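Local coordinates for protein SsfX3 (Streptomyces sp. SF2575, PDB 3SKV) that probably transfers a salicylyl group onto an intermediate of tetracycline biosynthesis, using a GDSL/SGNH-type acyltransferase domain joined to an N-terminal jelly roll, at residues S194-H197 with G198-A201; S291-P295 with F296-L300; Y332-G335 with M336-W339. The protein carries 1 engineered substitution. All coordinates share one frame; numbering follows the deposited sequence.

Contact 1: S194-H197 with G198-A201; sequences SICH and GRGA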
ATOM      1  N   SER A 194      11.326   3.129   1.454  1.00 41.15           N
ATOM      2  CA  SER A 194      12.236   3.064   0.307  1.00 42.95           C
ATOM      3  C   SER A 194      12.139   1.757  -0.474  1.00 47.23           C
ATOM      4  O   SER A 194      12.817   1.596  -1.505  1.00 46.86           O
ATOM      5  CB  SER A 194      13.669   3.372   0.733  1.00 46.04           C
ATOM      6  OG  SER A 194      13.980   2.672   1.922  1.00 48.68           O
ATOM      7  N   ILE A 195      11.228   0.862  -0.024  1.00 44.23           N
ATOM      8  CA  ILE A 195      11.000  -0.449  -0.645  1.00 44.42           C
ATOM      9  C   ILE A 195       9.561  -0.719  -1.039  1.00 52.23           C
ATOM     10  O   ILE A 195       8.635  -0.216  -0.409  1.00 51.80           O
ATOM     11  CB  ILE A 195      11.558  -1.635   0.196  1.00 46.03           C
ATOM     12  CG1 ILE A 195      10.913  -1.704   1.602  1.00 43.87           C
ATOM     13  CG2 ILE A 195      13.106  -1.654   0.203  1.00 46.66           C
ATOM     14  CD1 ILE A 195      11.040  -3.029   2.324  1.00 44.73           C
ATOM     15  N   CYS A 196       9.390  -1.600  -2.036  1.00 51.71           N
ATOM     16  CA  CYS A 196       8.103  -2.096  -2.481  1.00 52.03           C
ATOM     17  C   CYS A 196       7.675  -3.102  -1.434  1.00 49.83           C
ATOM     18  O   CYS A 196       8.446  -4.003  -1.069  1.00 48.56           O
ATOM     19  CB  CYS A 196       8.224  -2.742  -3.856  1.00 55.59           C
ATOM     20  SG  CYS A 196       9.059  -1.707  -5.092  1.00 61.76           S
ATOM     21  N   HIS A 197       6.463  -2.919  -0.922  1.00 42.69           N
ATOM     22  CA  HIS A 197       5.922  -3.758   0.138  1.00 40.71           C
ATOM     23  C   HIS A 197       5.418  -5.115  -0.281  1.00 43.57           C
ATOM     24  O   HIS A 197       5.207  -5.968   0.580  1.00 44.31           O
ATOM     25  CB  HIS A 197       4.872  -2.994   0.940  1.00 40.05           C
ATOM     26  CG  HIS A 197       5.424  -1.769   1.606  1.00 42.46           C
ATOM     27  ND1 HIS A 197       6.631  -1.799   2.298  1.00 43.97           N
ATOM     28  CD2 HIS A 197       4.904  -0.527   1.687  1.00 43.10           C
ATOM     29  CE1 HIS A 197       6.791  -0.584   2.781  1.00 43.10           C
ATOM     30  NE2 HIS A 197       5.780   0.218   2.434  1.00 42.99           N
ATOM     31  N   GLY A 198       5.221  -5.320  -1.578  1.00 38.24           N
ATOM     32  CA  GLY A 198       4.735  -6.605  -2.075  1.00 37.60           C
ATOM     33  C   GLY A 198       5.808  -7.671  -2.040  1.00 40.21           C
ATOM     34  O   GLY A 198       5.497  -8.854  -1.987  1.00 39.78           O
ATOM     35  N   ARG A 199       7.082  -7.239  -2.040  1.00 35.98           N
ATOM     36  CA  ARG A 199       8.237  -8.105  -2.054  1.00 36.06           C
ATOM     37  C   ARG A 199       8.424  -8.910  -0.751  1.00 36.24           C
ATOM     38  O   ARG A 199       8.473  -8.338   0.357  1.00 33.06           O
ATOM     39  CB  ARG A 199       9.492  -7.315  -2.451  1.00 37.50           C
ATOM     40  CG  ARG A 199      10.594  -8.204  -3.033  1.00 53.00           C
ATOM     41  CD  ARG A 199      10.501  -8.339  -4.542  1.00 70.17           C
ATOM     42  NE  ARG A 199      11.285  -7.318  -5.241  1.00 92.21           N
ATOM     43  CZ  ARG A 199      10.818  -6.133  -5.633  1.00114.08           C
ATOM     44  NH1 ARG A 199       9.559  -5.792  -5.388  1.00100.12           N
ATOM     45  NH2 ARG A 199      11.611  -5.278  -6.264  1.00108.22           N
ATOM     46  N   GLY A 200       8.500 -10.235  -0.919  1.00 30.80           N
ATOM     47  CA  GLY A 200       8.685 -11.182   0.178  1.00 30.66           C
ATOM     48  C   GLY A 200       7.393 -11.584   0.867  1.00 33.36           C
ATOM     49  O   GLY A 200       7.378 -12.550   1.632  1.00 33.31           O
ATOM     50  N   ALA A 201       6.292 -10.859   0.608  1.00 29.23           N
ATOM     51  CA  ALA A 201       5.021 -11.236   1.220  1.00 29.48           C
ATOM     52  C   ALA A 201       4.519 -12.543   0.568  1.00 34.05           C
ATOM     53  O   ALA A 201       4.787 -12.810  -0.619  1.00 32.01           O
ATOM     54  CB  ALA A 201       3.999 -10.115   1.073  1.00 29.08           C
TER
HETATM   55  O   HOH W   1       8.868  -5.693   1.024  1.00 45.75           O

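Contact 2: S291-P295 with F296-L300; sequences SVYSP and FWDEL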
ATOM      1  N   SER A 291      12.829   6.434   9.271  1.00 26.82           N
ATOM      2  CA  SER A 291      13.109   5.220   8.531  1.00 26.62           C
ATOM      3  C   SER A 291      13.481   3.998   9.402  1.00 31.51           C
ATOM      4  O   SER A 291      14.164   4.077  10.443  1.00 30.27           O
ATOM      5  CB  SER A 291      14.179   5.490   7.489  1.00 30.29           C
ATOM      6  OG  SER A 291      13.620   6.352   6.510  1.00 43.44           O
ATOM      7  N   VAL A 292      12.973   2.867   8.959  1.00 27.16           N
ATOM      8  CA  VAL A 292      13.231   1.535   9.495  1.00 26.63           C
ATOM      9  C   VAL A 292      14.756   1.205   9.271  1.00 30.52           C
ATOM     10  O   VAL A 292      15.406   1.832   8.436  1.00 30.49           O
ATOM     11  CB  VAL A 292      12.217   0.667   8.701  1.00 29.83           C
ATOM     12  CG1 VAL A 292      12.814  -0.543   8.007  1.00 30.51           C
ATOM     13  CG2 VAL A 292      10.981   0.340   9.529  1.00 29.01           C
ATOM     14  N   TYR A 293      15.331   0.289  10.036  1.00 28.33           N
ATOM     15  CA  TYR A 293      16.730  -0.050   9.847  1.00 29.45           C
ATOM     16  C   TYR A 293      16.978  -0.777   8.508  1.00 34.99           C
ATOM     17  O   TYR A 293      16.341  -1.790   8.193  1.00 34.61           O
ATOM     18  CB  TYR A 293      17.272  -0.865  11.037  1.00 31.66           C
ATOM     19  CG  TYR A 293      18.688  -1.375  10.857  1.00 34.34           C
ATOM     20  CD1 TYR A 293      19.785  -0.566  11.142  1.00 37.83           C
ATOM     21  CD2 TYR A 293      18.934  -2.679  10.428  1.00 34.55           C
ATOM     22  CE1 TYR A 293      21.094  -1.040  10.995  1.00 39.11           C
ATOM     23  CE2 TYR A 293      20.232  -3.148  10.243  1.00 35.77           C
ATOM     24  CZ  TYR A 293      21.309  -2.323  10.526  1.00 43.26           C
ATOM     25  OH  TYR A 293      22.587  -2.791  10.384  1.00 49.77           O
ATOM     26  N   SER A 294      17.942  -0.263   7.748  1.00 32.17           N
ATOM     27  CA  SER A 294      18.373  -0.857   6.488  1.00 32.02           C
ATOM     28  C   SER A 294      19.815  -1.387   6.666  1.00 35.50           C
ATOM     29  O   SER A 294      20.721  -0.609   6.920  1.00 33.03           O
ATOM     30  CB  SER A 294      18.291   0.162   5.354  1.00 33.76           C
ATOM     31  OG  SER A 294      19.069  -0.259   4.250  1.00 43.35           O
ATOM     32  N   PRO A 295      20.053  -2.699   6.526  1.00 35.66           N
ATOM     33  CA  PRO A 295      21.426  -3.219   6.684  1.00 37.29           C
ATOM     34  C   PRO A 295      22.438  -2.566   5.734  1.00 44.00           C
ATOM     35  O   PRO A 295      23.576  -2.283   6.156  1.00 44.04           O
ATOM     36  CB  PRO A 295      21.264  -4.725   6.446  1.00 39.02           C
ATOM     37  CG  PRO A 295      19.825  -5.003   6.800  1.00 42.18           C
ATOM     38  CD  PRO A 295      19.099  -3.794   6.255  1.00 37.22           C
ATOM     39  N   PHE A 296      22.001  -2.238   4.491  1.00 40.92           N
ATOM     40  CA  PHE A 296      22.867  -1.567   3.517  1.00 41.91           C
ATOM     41  C   PHE A 296      23.119  -0.088   3.851  1.00 47.35           C
ATOM     42  O   PHE A 296      24.254   0.282   4.149  1.00 49.37           O
ATOM     43  CB  PHE A 296      22.361  -1.746   2.059  1.00 42.83           C
ATOM     44  CG  PHE A 296      23.247  -1.077   1.034  1.00 44.98           C
ATOM     45  CD1 PHE A 296      24.450  -1.657   0.642  1.00 49.28           C
ATOM     46  CD2 PHE A 296      22.896   0.155   0.484  1.00 45.71           C
ATOM     47  CE1 PHE A 296      25.289  -1.011  -0.278  1.00 51.14           C
ATOM     48  CE2 PHE A 296      23.742   0.804  -0.425  1.00 49.07           C
ATOM     49  CZ  PHE A 296      24.928   0.217  -0.804  1.00 48.69           C
ATOM     50  N   TRP A 297      22.058   0.733   3.794  1.00 42.68           N
ATOM     51  CA  TRP A 297      22.064   2.189   3.959  1.00 42.96           C
ATOM     52  C   TRP A 297      22.539   2.754   5.287  1.00 47.71           C
ATOM     53  O   TRP A 297      23.283   3.732   5.282  1.00 47.77           O
ATOM     54  CB  TRP A 297      20.714   2.790   3.533  1.00 40.46           C
ATOM     55  CG  TRP A 297      20.327   2.429   2.129  1.00 40.88           C
ATOM     56  CD1 TRP A 297      19.440   1.471   1.752  1.00 42.96           C
ATOM     57  CD2 TRP A 297      20.903   2.947   0.919  1.00 41.67           C
ATOM     58  NE1 TRP A 297      19.408   1.366   0.379  1.00 43.10           N
ATOM     59  CE2 TRP A 297      20.282   2.278  -0.162  1.00 45.51           C
ATOM     60  CE3 TRP A 297      21.898   3.902   0.639  1.00 43.81           C
ATOM     61  CZ2 TRP A 297      20.601   2.550  -1.500  1.00 44.59           C
ATOM     62  CZ3 TRP A 297      22.197   4.182  -0.686  1.00 45.90           C
ATOM     63  CH2 TRP A 297      21.562   3.498  -1.736  1.00 46.14           C
ATOM     64  N   ASP A 298      22.103   2.168   6.418  1.00 45.26           N
ATOM     65  CA  ASP A 298      22.503   2.610   7.770  1.00 45.40           C
ATOM     66  C   ASP A 298      23.995   2.380   8.027  1.00 50.23           C
ATOM     67  O   ASP A 298      24.597   3.084   8.850  1.00 50.90           O
ATOM     68  CB  ASP A 298      21.708   1.851   8.854  1.00 45.83           C
ATOM     69  CG  ASP A 298      20.354   2.438   9.181  1.00 45.97           C
ATOM     70  OD1 ASP A 298      19.369   2.043   8.532  1.00 43.30           O
ATOM     71  OD2 ASP A 298      20.275   3.253  10.126  1.00 52.49           O
ATOM     72  N   GLU A 299      24.582   1.380   7.342  1.00 46.75           N
ATOM     73  CA  GLU A 299      25.974   0.994   7.569  1.00 48.26           C
ATOM     74  C   GLU A 299      27.056   1.598   6.669  1.00 53.99           C
ATOM     75  O   GLU A 299      28.250   1.352   6.892  1.00 56.60           O
ATOM     76  CB  GLU A 299      26.109  -0.527   7.782  1.00 49.92           C
ATOM     77  CG  GLU A 299      25.194  -1.092   8.874  1.00 56.94           C
ATOM     78  CD  GLU A 299      25.208  -0.460  10.260  1.00 70.65           C
ATOM     79  OE1 GLU A 299      26.181   0.255  10.603  1.00 72.59           O
ATOM     80  OE2 GLU A 299      24.283  -0.768  11.044  1.00 56.17           O
ATOM     81  N   LEU A 300      26.647   2.432   5.701  1.00 48.90           N
ATOM     82  CA  LEU A 300      27.543   3.114   4.776  1.00 49.96           C
ATOM     83  C   LEU A 300      28.480   4.069   5.520  1.00 59.13           C
ATOM     84  O   LEU A 300      28.058   4.665   6.520  1.00 58.46           O
ATOM     85  CB  LEU A 300      26.741   3.900   3.727  1.00 48.47           C
ATOM     86  CG  LEU A 300      25.991   3.124   2.648  1.00 51.73           C
ATOM     87  CD1 LEU A 300      25.451   4.074   1.621  1.00 52.03           C
ATOM     88  CD2 LEU A 300      26.878   2.118   1.940  1.00 52.68           C
TER

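Contact 3: Y332-G335 with M336-W339; sequences YLDG and MRVW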
ATOM      1  N   TYR A 332       5.673  10.779  17.091  1.00 26.38           N
ATOM      2  CA  TYR A 332       6.871  10.206  16.508  1.00 25.46           C
ATOM      3  C   TYR A 332       6.912   8.684  16.683  1.00 32.60           C
ATOM      4  O   TYR A 332       6.691   8.185  17.778  1.00 34.71           O
ATOM      5  CB  TYR A 332       8.118  10.874  17.073  1.00 25.43           C
ATOM      6  CG  TYR A 332       9.394  10.195  16.622  1.00 27.06           C
ATOM      7  CD1 TYR A 332       9.803  10.241  15.282  1.00 28.16           C
ATOM      8  CD2 TYR A 332      10.171   9.458  17.521  1.00 27.69           C
ATOM      9  CE1 TYR A 332      10.965   9.588  14.854  1.00 27.15           C
ATOM     10  CE2 TYR A 332      11.343   8.823  17.110  1.00 28.05           C
ATOM     11  CZ  TYR A 332      11.718   8.857  15.768  1.00 34.60           C
ATOM     12  OH  TYR A 332      12.878   8.223  15.373  1.00 28.30           O
ATOM     13  N   LEU A 333       7.169   7.957  15.602  1.00 29.31           N
ATOM     14  CA  LEU A 333       7.324   6.500  15.561  1.00 28.83           C
ATOM     15  C   LEU A 333       8.759   6.187  15.166  1.00 31.40           C
ATOM     16  O   LEU A 333       9.172   6.475  14.043  1.00 27.63           O
ATOM     17  CB  LEU A 333       6.349   5.857  14.543  1.00 28.16           C
ATOM     18  CG  LEU A 333       6.221   4.330  14.528  1.00 32.63           C
ATOM     19  CD1 LEU A 333       5.550   3.875  15.789  1.00 33.06           C
ATOM     20  CD2 LEU A 333       5.420   3.827  13.306  1.00 29.38           C
ATOM     21  N   ASP A 334       9.524   5.617  16.098  1.00 31.50           N
ATOM     22  CA  ASP A 334      10.914   5.252  15.867  1.00 31.67           C
ATOM     23  C   ASP A 334      10.940   3.978  14.999  1.00 32.61           C
ATOM     24  O   ASP A 334      10.435   2.944  15.426  1.00 30.36           O
ATOM     25  CB  ASP A 334      11.591   5.035  17.234  1.00 35.06           C
ATOM     26  CG  ASP A 334      13.093   4.789  17.268  1.00 48.56           C
ATOM     27  OD1 ASP A 334      13.751   4.893  16.187  1.00 47.61           O
ATOM     28  OD2 ASP A 334      13.622   4.519  18.383  1.00 58.17           O
ATOM     29  N   GLY A 335      11.481   4.089  13.773  1.00 27.85           N
ATOM     30  CA  GLY A 335      11.609   2.969  12.834  1.00 26.59           C
ATOM     31  C   GLY A 335      12.504   1.840  13.341  1.00 29.58           C
ATOM     32  O   GLY A 335      12.342   0.694  12.938  1.00 26.28           O
ATOM     33  N   MET A 336      13.469   2.168  14.216  1.00 29.32           N
ATOM     34  CA  MET A 336      14.363   1.226  14.897  1.00 30.97           C
ATOM     35  C   MET A 336      13.553   0.424  15.921  1.00 34.58           C
ATOM     36  O   MET A 336      13.944  -0.691  16.251  1.00 34.44           O
ATOM     37  CB  MET A 336      15.521   1.950  15.605  1.00 34.60           C
ATOM     38  CG  MET A 336      16.321   2.848  14.685  1.00 39.03           C
ATOM     39  SD  MET A 336      17.302   1.957  13.456  1.00 43.61           S
ATOM     40  CE  MET A 336      18.807   1.761  14.371  1.00 41.24           C
ATOM     41  N   ARG A 337      12.420   0.974  16.413  1.00 30.93           N
ATOM     42  CA  ARG A 337      11.529   0.219  17.325  1.00 30.43           C
ATOM     43  C   ARG A 337      10.616  -0.687  16.492  1.00 33.88           C
ATOM     44  O   ARG A 337      10.371  -1.831  16.877  1.00 35.56           O
ATOM     45  CB  ARG A 337      10.731   1.129  18.271  1.00 25.87           C
ATOM     46  CG  ARG A 337      11.640   1.879  19.254  1.00 28.24           C
ATOM     47  CD  ARG A 337      10.864   2.642  20.318  1.00 34.64           C
ATOM     48  NE  ARG A 337       9.856   1.787  20.945  1.00 39.72           N
ATOM     49  CZ  ARG A 337      10.106   0.957  21.954  1.00 48.56           C
ATOM     50  NH1 ARG A 337      11.318   0.905  22.492  1.00 38.85           N
ATOM     51  NH2 ARG A 337       9.142   0.184  22.441  1.00 24.73           N
ATOM     52  N   VAL A 338      10.207  -0.222  15.299  1.00 28.21           N
ATOM     53  CA  VAL A 338       9.397  -1.042  14.400  1.00 27.81           C
ATOM     54  C   VAL A 338      10.228  -2.169  13.747  1.00 31.04           C
ATOM     55  O   VAL A 338       9.840  -3.335  13.807  1.00 30.02           O
ATOM     56  CB  VAL A 338       8.491  -0.217  13.438  1.00 31.05           C
ATOM     57  CG1 VAL A 338       7.709  -1.106  12.477  1.00 30.20           C
ATOM     58  CG2 VAL A 338       7.513   0.627  14.238  1.00 31.08           C
ATOM     59  N   TRP A 339      11.378  -1.829  13.188  1.00 28.22           N
ATOM     60  CA  TRP A 339      12.241  -2.788  12.528  1.00 29.62           C
ATOM     61  C   TRP A 339      13.694  -2.348  12.697  1.00 33.60           C
ATOM     62  O   TRP A 339      14.212  -1.584  11.887  1.00 34.97           O
ATOM     63  CB  TRP A 339      11.837  -2.850  11.041  1.00 28.87           C
ATOM     64  CG  TRP A 339      12.551  -3.908  10.264  1.00 30.96           C
ATOM     65  CD1 TRP A 339      13.731  -3.779   9.600  1.00 34.52           C
ATOM     66  CD2 TRP A 339      12.135  -5.272  10.088  1.00 31.04           C
ATOM     67  NE1 TRP A 339      14.078  -4.975   9.010  1.00 34.44           N
ATOM     68  CE2 TRP A 339      13.103  -5.902   9.272  1.00 35.31           C
ATOM     69  CE3 TRP A 339      11.033  -6.023  10.543  1.00 31.77           C
ATOM     70  CZ2 TRP A 339      13.001  -7.242   8.884  1.00 34.38           C
ATOM     71  CZ3 TRP A 339      10.921  -7.339  10.139  1.00 33.69           C
ATOM     72  CH2 TRP A 339      11.902  -7.940   9.327  1.00 34.95           C
TER

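Contact 1: S194-H197 with G198-A201
Cys196 and Arg199 meet across a bend in the loop after strand 187-192, where a type II beta turn from Gly198 to Ala201 reverses the chain. The Gly-Asp-Ser signature of the GDSL/SGNH fold spans the end of that strand and the start of the loop, and Ser194 stands where this family keeps its nucleophilic serine. The turn follows directly on this serine loop.

The side-chain contact is largely a matter of van der Waals touch. Arg199 starts with CG anti to its N (chi1 -157°), then bends at its next two torsions, which brings the guanidinium back along the chain. Arg199 NH1 comes to 3.7 Å from Cys196 CB, approaching it obliquely, and lies 4.1 Å from Cys196 SG. Leu162 of the N-terminal part touches both side chains, and Arg199 also meets His358.

The polar link across the bend is a water. No direct hydrogen bond joins 194-197 to 198-201; instead one water donates to Cys196 O at 2.7 Å and to Arg199 O at 2.8 Å. Arg199 O is gripped a second time by His364 NE2. Internal to 198-201, Ala201 N reaches Gly198 O in a weak bond of 3.4 Å, and Gly200 takes the positive phi (85°) that favours glycine.

The imidazole of His197 turns from the bend toward Trp208, which it meets edge-to-face, and its NE2 is weakly hydrogen-bonded with Asp193 OD2 and Ser224 OG. Of the His197 side chain, CB stays beside the turn, 3.4 Å from Gly198 N.

Contact 2: S291-P295 with F296-L300
Tyr293 extends with CG anti to its backbone N (chi1 174°), while Asp298 swings CG beside its own N (chi1 -85°), and the two torsions lay ring and carboxylate obliquely against each other, Tyr293 CD1 lying 3.6 Å from Asp298 CG. Glu299 is bent at its second torsion, and its side chain and that of Tyr293 cross at about a right angle. Glu299 OE2 comes to the ring edge, in plane, and takes a hydrogen bond from Tyr293 OH at 2.7 Å on the anti lone pair.

Ser294 supplies the core of the turn, an ST motif in the loop between strand 286-290 and helix 308-324. Ser294 OG accepts from Trp297 N at 3.2 Å and also lies at the indole edge, while Ser294 O accepts from Asp298 N at 3.1 Å. Asp298 returns the grip: its OD1 receives Ser294 N at 2.8 Å in a nearly straight bond (174°), on the anti side and somewhat out of the carboxylate plane. Within the turn, the neighbouring Phe296 places CD2 over the centre of the Trp297 ring, 3.4 Å above it.

Asp298 OD2 forms a salt bridge with NH1 of Arg312 in helix 308-324, an arginine whose NE also donates to Ser291 O. With a backbone N-H on one oxygen and a guanidinium on the other, the Asp298 carboxylate is likely to remain ionised, its charge tying the turn to that helix.

Contact 3: Y332-G335 with M336-W339
The Asp334 carboxylate and the Arg337 guanidinium have planes 39° apart, yet their charged ends do not meet: it is the aliphatic part of Arg337 that crosses the acid, with CG 3.4 Å from Asp334 OD2. The guanidinium runs on to Glu374, where NE forms a salt bridge. Of the rings, Tyr332 carries Asp334 N over one face, 3.8 Å above the plane and offset toward the rim, and Trp339 packs edge-to-face with Tyr348, whose OH is also hydrogen-bonded to the indole NE1.

Asp334 holds its CG anti to the backbone N (chi1 -174°), which sets OD1 before the first turn of the helix; there it accepts from Met336 N in a weak bond of 3.4 Å. This is an N-cap, placed where strand 330-333, an outermost strand of the parallel sheet, gives way to the short helix 335-338. The backbone of the cap residue is used twice: Asp334 O is shared by two donors, Val338 N at 3.2 Å and Arg337 N at 3.0 Å. Replacing Asp334 by an alanine would probably leave Met336 N without its cap and let the Arg337 methylenes shift over the gap once filled by the carboxylate.

At the next residue, Gly335 O accepts from Trp339 N at 2.7 Å. On the buried side Leu333 CG touches Val338 CG2 at 3.9 Å, the two side chains crossing at about a right angle, and Val338 packs further on Phe367, Ser371 and Glu374 of helix 361-377.

All three are local contacts at or just after the ends of strands of one parallel sheet. Contacts 1 and 2 lie in surface loops; contact 3, partly buried, joins strand 330-333 to helix 335-338. A water and a bent arginine carry contact 1, two carboxylates and a serine contact 2, a helix cap and apolar packing contact 3. Contacts 2 and 3 both reach helix 308-324 at Arg312, one through the Asp298 salt bridge, the other through Met336. They also touch: Tyr293 N lies 2.9 Å from Trp339 O, a probable hydrogen bond, and Val292 packs on Trp339. Contact 1 stays separate, its nearest atoms about 6 Å from contact 2 and 8 Å from contact 3.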